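Local atomic coordinates of RV1873 (Mycobacterium tuberculosis, PDB entry 2JEK), a protein that is of unknown function, a conserved all-helical protein of the DUF1810 family whose helices wind into a right-handed superhelix. Residues D102-R114 / L125-V139. Sequence-based numbering, arbitrary orientation.
Sequences DLKLCSSMTLFAR and LLAKYYGGGEDRRTV. With SO4 (sulfate ion), chain B.
Cys106 lies over one face of the Tyr130 ring: its CB stands 4.0 Å from the ring centroid, 25° off the normal, a CH-pi contact, and SG follows at 4.4 Å as a sulfur-aromatic one. With SG anti to the backbone N, the sulfur also meets Leu126 CD2. At the far end of the ring, Tyr130 OH donates to Asp102 O over 2.6 Å, in the carbonyl plane and on a lone pair; that oxygen also takes the helical bond from Cys106 N. Leu105 and Leu125 meet tip to tip through their CD2 methyls, while Met109 CB packs on Leu126 CG at 3.8 Å. In the right-handed superhelix, helix 101-115 packs against the chain as it runs from helix 120-129, through a type I' turn at Tyr130-Gly133, into helix 136-143. Where that last helix starts, Asp135 N donates a nearly straight hydrogen bond to Thr110 OG1 (2.9 Å, N-H...O 175°), and the same hydroxyl donates to Cys106 O. Asp135 is the N-cap: its OD2 accepts from Thr138 N and, at 2.7 Å, from Thr138 OG1, while one water bridges OD1 to Leu103 O. Toward the C-terminal end of helix 101-115, Arg114 forms a side-on, two-nitrogen salt bridge with Glu134, NE to OE2 at 3.1 Å and NH2 to OE1 at 2.9 Å, with guanidinium and carboxylate planes only 6° apart and Val139 CG1 over one guanidinium face.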
ATOM      1  N   ASP A 102       7.972  -4.953  -4.715  1.00  8.56           N
ATOM      2  CA  ASP A 102       7.024  -5.042  -5.830  1.00  9.59           C
ATOM      3  C   ASP A 102       5.820  -5.910  -5.450  1.00  9.87           C
ATOM      4  O   ASP A 102       4.656  -5.574  -5.766  1.00  9.64           O
ATOM      5  CB  ASP A 102       7.714  -5.526  -7.119  1.00 10.75           C
ATOM      6  CG  ASP A 102       8.328  -6.913  -6.987  1.00 15.20           C
ATOM      7  OD1 ASP A 102       8.829  -7.270  -5.904  1.00 15.87           O
ATOM      8  OD2 ASP A 102       8.310  -7.663  -7.991  1.00 23.54           O
ATOM      9  N   LEU A 103       6.080  -7.001  -4.734  1.00  9.61           N
ATOM     10  CA  LEU A 103       5.003  -7.875  -4.293  1.00 10.07           C
ATOM     11  C   LEU A 103       4.200  -7.214  -3.180  1.00  9.22           C
ATOM     12  O   LEU A 103       2.967  -7.327  -3.139  1.00  9.14           O
ATOM     13  CB  LEU A 103       5.552  -9.223  -3.826  1.00 12.29           C
ATOM     14  CG  LEU A 103       6.404  -9.998  -4.837  1.00 17.87           C
ATOM     15  CD1 LEU A 103       6.821 -11.359  -4.280  1.00 24.74           C
ATOM     16  CD2 LEU A 103       5.681 -10.156  -6.173  1.00 23.15           C
ATOM     17  N   LYS A 104       4.894  -6.522  -2.278  1.00  8.01           N
ATOM     18  CA  LYS A 104       4.214  -5.780  -1.225  1.00  8.18           C
ATOM     19  C   LYS A 104       3.231  -4.764  -1.811  1.00  7.77           C
ATOM     20  O   LYS A 104       2.098  -4.640  -1.331  1.00  7.53           O
ATOM     21  CB  LYS A 104       5.228  -5.087  -0.314  1.00  9.05           C
ATOM     22  CG  LYS A 104       5.962  -6.036   0.625  1.00 10.67           C
ATOM     23  CD  LYS A 104       6.784  -5.260   1.657  1.00 14.74           C
ATOM     24  CE  LYS A 104       7.514  -6.182   2.628  1.00 16.59           C
ATOM     25  NZ  LYS A 104       6.568  -6.943   3.482  1.00 18.26           N
ATOM     26  N   LEU A 105       3.647  -4.062  -2.862  1.00  7.09           N
ATOM     27  CA  LEU A 105       2.784  -3.073  -3.485  1.00  7.95           C
ATOM     28  C   LEU A 105       1.581  -3.744  -4.115  1.00  7.99           C
ATOM     29  O   LEU A 105       0.445  -3.287  -3.957  1.00  7.56           O
ATOM     30  CB  LEU A 105       3.545  -2.283  -4.532  1.00  7.49           C
ATOM     31  CG  LEU A 105       2.740  -1.181  -5.230  1.00  7.50           C
ATOM     32  CD1 LEU A 105       2.200  -0.154  -4.254  1.00  9.26           C
ATOM     33  CD2 LEU A 105       3.600  -0.496  -6.264  1.00  8.67           C
ATOM     34  N   CYS A 106       1.813  -4.840  -4.824  1.00  7.81           N
ATOM     35  CA  CYS A 106       0.692  -5.580  -5.389  1.00  7.43           C
ATOM     36  C   CYS A 106      -0.316  -5.970  -4.302  1.00  7.32           C
ATOM     37  O   CYS A 106      -1.529  -5.807  -4.472  1.00  7.02           O
ATOM     38  CB  CYS A 106       1.203  -6.809  -6.134  1.00  7.48           C
ATOM     39  SG  CYS A 106      -0.104  -7.695  -6.970  1.00 10.13           S
ATOM     40  N   SER A 107       0.175  -6.499  -3.185  1.00  7.98           N
ATOM     41  CA  SER A 107      -0.691  -6.893  -2.082  1.00  7.88           C
ATOM     42  C   SER A 107      -1.466  -5.709  -1.516  1.00  7.09           C
ATOM     43  O   SER A 107      -2.651  -5.829  -1.197  1.00  7.21           O
ATOM     44  CB  SER A 107       0.121  -7.544  -0.965  1.00  8.30           C
ATOM     45  OG  SER A 107       0.796  -8.698  -1.465  1.00  9.95           O
ATOM     46  N   SER A 108      -0.789  -4.566  -1.380  1.00  6.44           N
ATOM     47  CA  SER A 108      -1.434  -3.359  -0.871  1.00  6.66           C
ATOM     48  C   SER A 108      -2.542  -2.888  -1.818  1.00  6.66           C
ATOM     49  O   SER A 108      -3.668  -2.615  -1.398  1.00  7.09           O
ATOM     50  CB  SER A 108      -0.395  -2.255  -0.658  1.00  6.74           C
ATOM     51  OG  SER A 108      -0.993  -1.101  -0.079  1.00  6.89           O
ATOM     52  N   MET A 109      -2.240  -2.791  -3.102  1.00  6.70           N
ATOM     53  CA  MET A 109      -3.244  -2.337  -4.069  1.00  7.21           C
ATOM     54  C   MET A 109      -4.428  -3.306  -4.145  1.00  7.23           C
ATOM     55  O   MET A 109      -5.576  -2.880  -4.270  1.00  7.86           O
ATOM     56  CB  MET A 109      -2.618  -2.146  -5.455  1.00  6.84           C
ATOM     57  CG  MET A 109      -1.523  -1.065  -5.528  1.00  8.32           C
ATOM     58  SD  MET A 109      -2.119   0.589  -5.091  1.00  8.21           S
ATOM     59  CE  MET A 109      -1.750   0.693  -3.333  1.00  8.88           C
ATOM     60  N   THR A 110      -4.147  -4.600  -4.055  1.00  6.81           N
ATOM     61  CA  THR A 110      -5.194  -5.628  -4.112  1.00  8.17           C
ATOM     62  C   THR A 110      -6.143  -5.442  -2.929  1.00  7.92           C
ATOM     63  O   THR A 110      -7.364  -5.436  -3.097  1.00  8.74           O
ATOM     64  CB  THR A 110      -4.584  -7.037  -4.104  1.00  7.79           C
ATOM     65  OG1 THR A 110      -3.777  -7.193  -5.278  1.00  9.00           O
ATOM     66  CG2 THR A 110      -5.667  -8.112  -4.097  1.00  8.69           C
ATOM     67  N   LEU A 111      -5.575  -5.270  -1.739  1.00  7.20           N
ATOM     68  CA  LEU A 111      -6.369  -5.048  -0.532  1.00  7.44           C
ATOM     69  C   LEU A 111      -7.244  -3.801  -0.643  1.00  7.69           C
ATOM     70  O   LEU A 111      -8.464  -3.865  -0.434  1.00  7.57           O
ATOM     71  CB  LEU A 111      -5.438  -4.920   0.675  1.00  7.64           C
ATOM     72  CG  LEU A 111      -6.082  -4.456   1.990  1.00  7.86           C
ATOM     73  CD1 LEU A 111      -7.165  -5.418   2.452  1.00  9.18           C
ATOM     74  CD2 LEU A 111      -5.021  -4.271   3.069  1.00  8.33           C
ATOM     75  N   PHE A 112      -6.637  -2.664  -0.969  1.00  7.38           N
ATOM     76  CA  PHE A 112      -7.391  -1.415  -0.958  1.00  8.41           C
ATOM     77  C   PHE A 112      -8.379  -1.334  -2.119  1.00  8.75           C
ATOM     78  O   PHE A 112      -9.455  -0.754  -1.976  1.00  9.08           O
ATOM     79  CB  PHE A 112      -6.453  -0.215  -0.821  1.00  8.08           C
ATOM     80  CG  PHE A 112      -5.887  -0.096   0.558  1.00  7.08           C
ATOM     81  CD1 PHE A 112      -6.674   0.430   1.585  1.00  9.71           C
ATOM     82  CD2 PHE A 112      -4.602  -0.550   0.863  1.00  7.60           C
ATOM     83  CE1 PHE A 112      -6.189   0.522   2.887  1.00  9.24           C
ATOM     84  CE2 PHE A 112      -4.115  -0.470   2.166  1.00  8.22           C
ATOM     85  CZ  PHE A 112      -4.900   0.071   3.181  1.00 10.50           C
ATOM     86  N   ALA A 113      -8.067  -1.987  -3.231  1.00  9.03           N
ATOM     87  CA  ALA A 113      -9.039  -2.099  -4.317  1.00 10.24           C
ATOM     88  C   ALA A 113     -10.291  -2.876  -3.911  1.00 11.69           C
ATOM     89  O   ALA A 113     -11.380  -2.602  -4.428  1.00 11.65           O
ATOM     90  CB  ALA A 113      -8.398  -2.716  -5.551  1.00 11.38           C
ATOM     91  N   ARG A 114     -10.145  -3.838  -3.002  1.00 11.39           N
ATOM     92  CA  ARG A 114     -11.277  -4.629  -2.525  1.00 13.82           C
ATOM     93  C   ARG A 114     -12.011  -3.925  -1.394  1.00 14.03           C
ATOM     94  O   ARG A 114     -13.164  -4.247  -1.090  1.00 15.46           O
ATOM     95  CB  ARG A 114     -10.823  -6.021  -2.078  1.00 14.53           C
ATOM     96  CG  ARG A 114     -10.245  -6.912  -3.178  1.00 17.31           C
ATOM     97  CD  ARG A 114     -11.294  -7.550  -4.075  1.00 28.98           C
ATOM     98  NE  ARG A 114     -10.673  -8.415  -5.084  1.00 33.19           N
ATOM     99  CZ  ARG A 114     -11.295  -9.411  -5.715  1.00 35.50           C
ATOM    100  NH1 ARG A 114     -12.566  -9.696  -5.443  1.00 35.71           N
ATOM    101  NH2 ARG A 114     -10.642 -10.131  -6.616  1.00 33.38           N
ATOM    102  N   LEU A 125      -3.134   1.208 -10.980  1.00  7.88           N
ATOM    103  CA  LEU A 125      -1.746   0.808 -10.720  1.00  8.63           C
ATOM    104  C   LEU A 125      -1.576  -0.671 -11.091  1.00  8.03           C
ATOM    105  O   LEU A 125      -0.612  -1.046 -11.775  1.00  8.44           O
ATOM    106  CB  LEU A 125      -1.342   1.096  -9.266  1.00  8.12           C
ATOM    107  CG  LEU A 125       0.169   1.156  -8.991  1.00  8.18           C
ATOM    108  CD1 LEU A 125       0.426   2.008  -7.761  1.00  8.47           C
ATOM    109  CD2 LEU A 125       0.771  -0.241  -8.801  1.00  9.57           C
ATOM    110  N   LEU A 126      -2.517  -1.510 -10.666  1.00  7.59           N
ATOM    111  CA  LEU A 126      -2.470  -2.934 -11.024  1.00  8.18           C
ATOM    112  C   LEU A 126      -2.519  -3.147 -12.536  1.00  8.46           C
ATOM    113  O   LEU A 126      -1.809  -4.005 -13.084  1.00  8.57           O
ATOM    114  CB  LEU A 126      -3.592  -3.711 -10.326  1.00  8.30           C
ATOM    115  CG  LEU A 126      -3.461  -3.815  -8.798  1.00  8.21           C
ATOM    116  CD1 LEU A 126      -4.715  -4.389  -8.150  1.00  9.98           C
ATOM    117  CD2 LEU A 126      -2.233  -4.634  -8.372  1.00 10.19           C
ATOM    118  N   ALA A 127      -3.340  -2.344 -13.217  1.00  7.91           N
ATOM    119  CA  ALA A 127      -3.475  -2.451 -14.673  1.00  9.16           C
ATOM    120  C   ALA A 127      -2.178  -2.050 -15.370  1.00 10.02           C
ATOM    121  O   ALA A 127      -1.740  -2.705 -16.319  1.00 10.32           O
ATOM    122  CB  ALA A 127      -4.639  -1.588 -15.159  1.00  9.39           C
ATOM    123  N   LYS A 128      -1.557  -0.974 -14.899  1.00  9.90           N
ATOM    124  CA  LYS A 128      -0.375  -0.430 -15.563  1.00 10.71           C
ATOM    125  C   LYS A 128       0.859  -1.292 -15.334  1.00 11.10           C
ATOM    126  O   LYS A 128       1.673  -1.508 -16.249  1.00 11.14           O
ATOM    127  CB  LYS A 128      -0.096   1.003 -15.084  1.00 10.23           C
ATOM    128  CG  LYS A 128       1.161   1.607 -15.707  1.00 10.97           C
ATOM    129  CD  LYS A 128       1.244   3.094 -15.466  1.00 12.51           C
ATOM    130  CE  LYS A 128       2.581   3.659 -15.932  1.00 13.36           C
ATOM    131  NZ  LYS A 128       2.627   5.140 -15.818  1.00 14.13           N
ATOM    132  N   TYR A 129       0.999  -1.781 -14.107  1.00 10.01           N
ATOM    133  CA  TYR A 129       2.262  -2.373 -13.672  1.00  9.50           C
ATOM    134  C   TYR A 129       2.250  -3.879 -13.430  1.00 10.09           C
ATOM    135  O   TYR A 129       3.329  -4.489 -13.364  1.00 11.46           O
ATOM    136  CB  TYR A 129       2.724  -1.693 -12.392  1.00  9.13           C
ATOM    137  CG  TYR A 129       3.187  -0.289 -12.582  1.00  9.13           C
ATOM    138  CD1 TYR A 129       4.416  -0.021 -13.197  1.00  9.09           C
ATOM    139  CD2 TYR A 129       2.431   0.782 -12.103  1.00  7.96           C
ATOM    140  CE1 TYR A 129       4.863   1.270 -13.355  1.00  9.21           C
ATOM    141  CE2 TYR A 129       2.871   2.093 -12.254  1.00  8.66           C
ATOM    142  CZ  TYR A 129       4.092   2.333 -12.885  1.00  8.57           C
ATOM    143  OH  TYR A 129       4.528   3.619 -13.017  1.00 11.24           O
ATOM    144  N   TYR A 130       1.063  -4.469 -13.288  1.00  9.29           N
ATOM    145  CA  TYR A 130       0.939  -5.890 -12.936  1.00  9.12           C
ATOM    146  C   TYR A 130       0.032  -6.639 -13.909  1.00  9.51           C
ATOM    147  O   TYR A 130      -0.534  -7.670 -13.561  1.00 10.39           O
ATOM    148  CB  TYR A 130       0.413  -6.070 -11.503  1.00  9.88           C
ATOM    149  CG  TYR A 130       1.348  -5.517 -10.444  1.00  7.64           C
ATOM    150  CD1 TYR A 130       2.350  -6.313  -9.892  1.00  9.72           C
ATOM    151  CD2 TYR A 130       1.251  -4.192 -10.031  1.00  8.53           C
ATOM    152  CE1 TYR A 130       3.229  -5.791  -8.929  1.00  9.29           C
ATOM    153  CE2 TYR A 130       2.115  -3.658  -9.086  1.00  8.04           C
ATOM    154  CZ  TYR A 130       3.098  -4.463  -8.528  1.00  8.11           C
ATOM    155  OH  TYR A 130       3.926  -3.892  -7.592  1.00  7.67           O
ATOM    156  N   GLY A 131      -0.138  -6.077 -15.103  1.00 10.47           N
ATOM    157  CA  GLY A 131      -0.985  -6.704 -16.137  1.00 12.00           C
ATOM    158  C   GLY A 131      -2.434  -6.917 -15.720  1.00 11.39           C
ATOM    159  O   GLY A 131      -3.101  -7.830 -16.207  1.00 11.45           O
ATOM    160  N   GLY A 132      -2.926  -6.075 -14.806  1.00 11.17           N
ATOM    161  CA  GLY A 132      -4.282  -6.193 -14.292  1.00 11.10           C
ATOM    162  C   GLY A 132      -4.466  -7.286 -13.258  1.00 12.57           C
ATOM    163  O   GLY A 132      -5.597  -7.552 -12.822  1.00 14.21           O
ATOM    164  N   GLY A 133      -3.356  -7.922 -12.889  1.00 12.80           N
ATOM    165  CA  GLY A 133      -3.361  -9.034 -11.953  1.00 15.26           C
ATOM    166  C   GLY A 133      -3.464  -8.552 -10.522  1.00 16.21           C
ATOM    167  O   GLY A 133      -3.302  -7.358 -10.242  1.00 18.02           O
ATOM    168  N   GLU A 134      -3.725  -9.496  -9.623  1.00 14.95           N
ATOM    169  CA  GLU A 134      -3.936  -9.217  -8.208  1.00 15.03           C
ATOM    170  C   GLU A 134      -3.096 -10.157  -7.367  1.00 13.94           C
ATOM    171  O   GLU A 134      -2.665 -11.209  -7.836  1.00 14.43           O
ATOM    172  CB  GLU A 134      -5.399  -9.438  -7.845  1.00 15.50           C
ATOM    173  CG  GLU A 134      -6.344  -8.322  -8.249  1.00 19.28           C
ATOM    174  CD  GLU A 134      -7.754  -8.566  -7.753  1.00 23.49           C
ATOM    175  OE1 GLU A 134      -8.436  -9.452  -8.310  1.00 28.40           O
ATOM    176  OE2 GLU A 134      -8.182  -7.879  -6.801  1.00 27.58           O
ATOM    177  N   ASP A 135      -2.885  -9.788  -6.109  1.00 12.64           N
ATOM    178  CA  ASP A 135      -2.157 -10.643  -5.201  1.00 11.88           C
ATOM    179  C   ASP A 135      -3.040 -11.807  -4.794  1.00 12.34           C
ATOM    180  O   ASP A 135      -4.046 -11.632  -4.114  1.00 10.43           O
ATOM    181  CB  ASP A 135      -1.719  -9.856  -3.973  1.00 11.87           C
ATOM    182  CG  ASP A 135      -0.816 -10.645  -3.083  1.00 14.21           C
ATOM    183  OD1 ASP A 135       0.289 -11.011  -3.544  1.00 18.64           O
ATOM    184  OD2 ASP A 135      -1.189 -10.905  -1.925  1.00 13.64           O
ATOM    185  N   ARG A 136      -2.630 -12.994  -5.227  1.00 12.83           N
ATOM    186  CA  ARG A 136      -3.359 -14.231  -5.005  1.00 14.24           C
ATOM    187  C   ARG A 136      -3.695 -14.481  -3.533  1.00 13.30           C
ATOM    188  O   ARG A 136      -4.829 -14.797  -3.189  1.00 13.83           O
ATOM    189  CB  ARG A 136      -2.518 -15.384  -5.550  1.00 14.78           C
ATOM    190  CG  ARG A 136      -3.148 -16.748  -5.369  1.00 16.38           C
ATOM    191  CD  ARG A 136      -2.300 -17.842  -6.010  1.00 25.22           C
ATOM    192  NE  ARG A 136      -1.931 -17.539  -7.395  1.00 30.31           N
ATOM    193  CZ  ARG A 136      -2.776 -17.475  -8.426  1.00 31.12           C
ATOM    194  NH1 ARG A 136      -4.080 -17.681  -8.264  1.00 33.10           N
ATOM    195  NH2 ARG A 136      -2.308 -17.191  -9.632  1.00 28.85           N
ATOM    196  N   ARG A 137      -2.692 -14.318  -2.683  1.00 13.35           N
ATOM    197  CA  ARG A 137      -2.841 -14.602  -1.262  1.00 13.68           C
ATOM    198  C   ARG A 137      -3.793 -13.605  -0.592  1.00 12.95           C
ATOM    199  O   ARG A 137      -4.561 -13.979   0.290  1.00 13.43           O
ATOM    200  CB  ARG A 137      -1.473 -14.620  -0.579  1.00 14.45           C
ATOM    201  CG  ARG A 137      -0.579 -15.795  -1.030  1.00 18.81           C
ATOM    202  CD  ARG A 137       0.853 -15.614  -0.558  1.00 28.07           C
ATOM    203  NE  ARG A 137       1.010 -15.936   0.859  1.00 32.77           N
ATOM    204  CZ  ARG A 137       1.829 -15.298   1.696  1.00 34.45           C
ATOM    205  NH1 ARG A 137       2.571 -14.276   1.275  1.00 33.93           N
ATOM    206  NH2 ARG A 137       1.888 -15.672   2.965  1.00 32.96           N
ATOM    207  N   THR A 138      -3.764 -12.348  -1.028  1.00 11.19           N
ATOM    208  CA  THR A 138      -4.685 -11.340  -0.491  1.00 10.11           C
ATOM    209  C   THR A 138      -6.139 -11.655  -0.854  1.00 11.07           C
ATOM    210  O   THR A 138      -7.042 -11.572  -0.017  1.00 10.62           O
ATOM    211  CB  THR A 138      -4.307  -9.926  -0.986  1.00  9.23           C
ATOM    212  OG1 THR A 138      -3.023  -9.566  -0.455  1.00  9.22           O
ATOM    213  CG2 THR A 138      -5.323  -8.893  -0.513  1.00  8.72           C
ATOM    214  N   VAL A 139      -6.377 -11.982  -2.118  1.00 11.07           N
ATOM    215  CA  VAL A 139      -7.738 -12.316  -2.560  1.00 12.55           C
ATOM    216  C   VAL A 139      -8.281 -13.501  -1.756  1.00 13.41           C
ATOM    217  O   VAL A 139      -9.443 -13.489  -1.330  1.00 14.16           O
ATOM    218  CB  VAL A 139      -7.812 -12.586  -4.094  1.00 12.94           C
ATOM    219  CG1 VAL A 139      -9.222 -13.029  -4.512  1.00 17.55           C
ATOM    220  CG2 VAL A 139      -7.391 -11.352  -4.885  1.00 13.07           C
TER
HETATM  221  S   SO4 B1146       0.263   6.639 -18.066  0.80 22.74           S
HETATM  222  O1  SO4 B1146       0.102   7.437 -19.279  0.80 23.04           O
HETATM  223  O2  SO4 B1146       1.236   5.575 -18.294  0.80 22.98           O
HETATM  224  O3  SO4 B1146      -1.022   6.087 -17.650  0.80 25.85           O
HETATM  225  O4  SO4 B1146       0.789   7.521 -17.020  0.80 26.10           O
HETATM  226  O   HOH W   1       2.372  -9.964  -4.447  1.00 34.21           O
HETATM  227  O   HOH W   2      -2.806  -7.301   1.256  1.00  8.68           O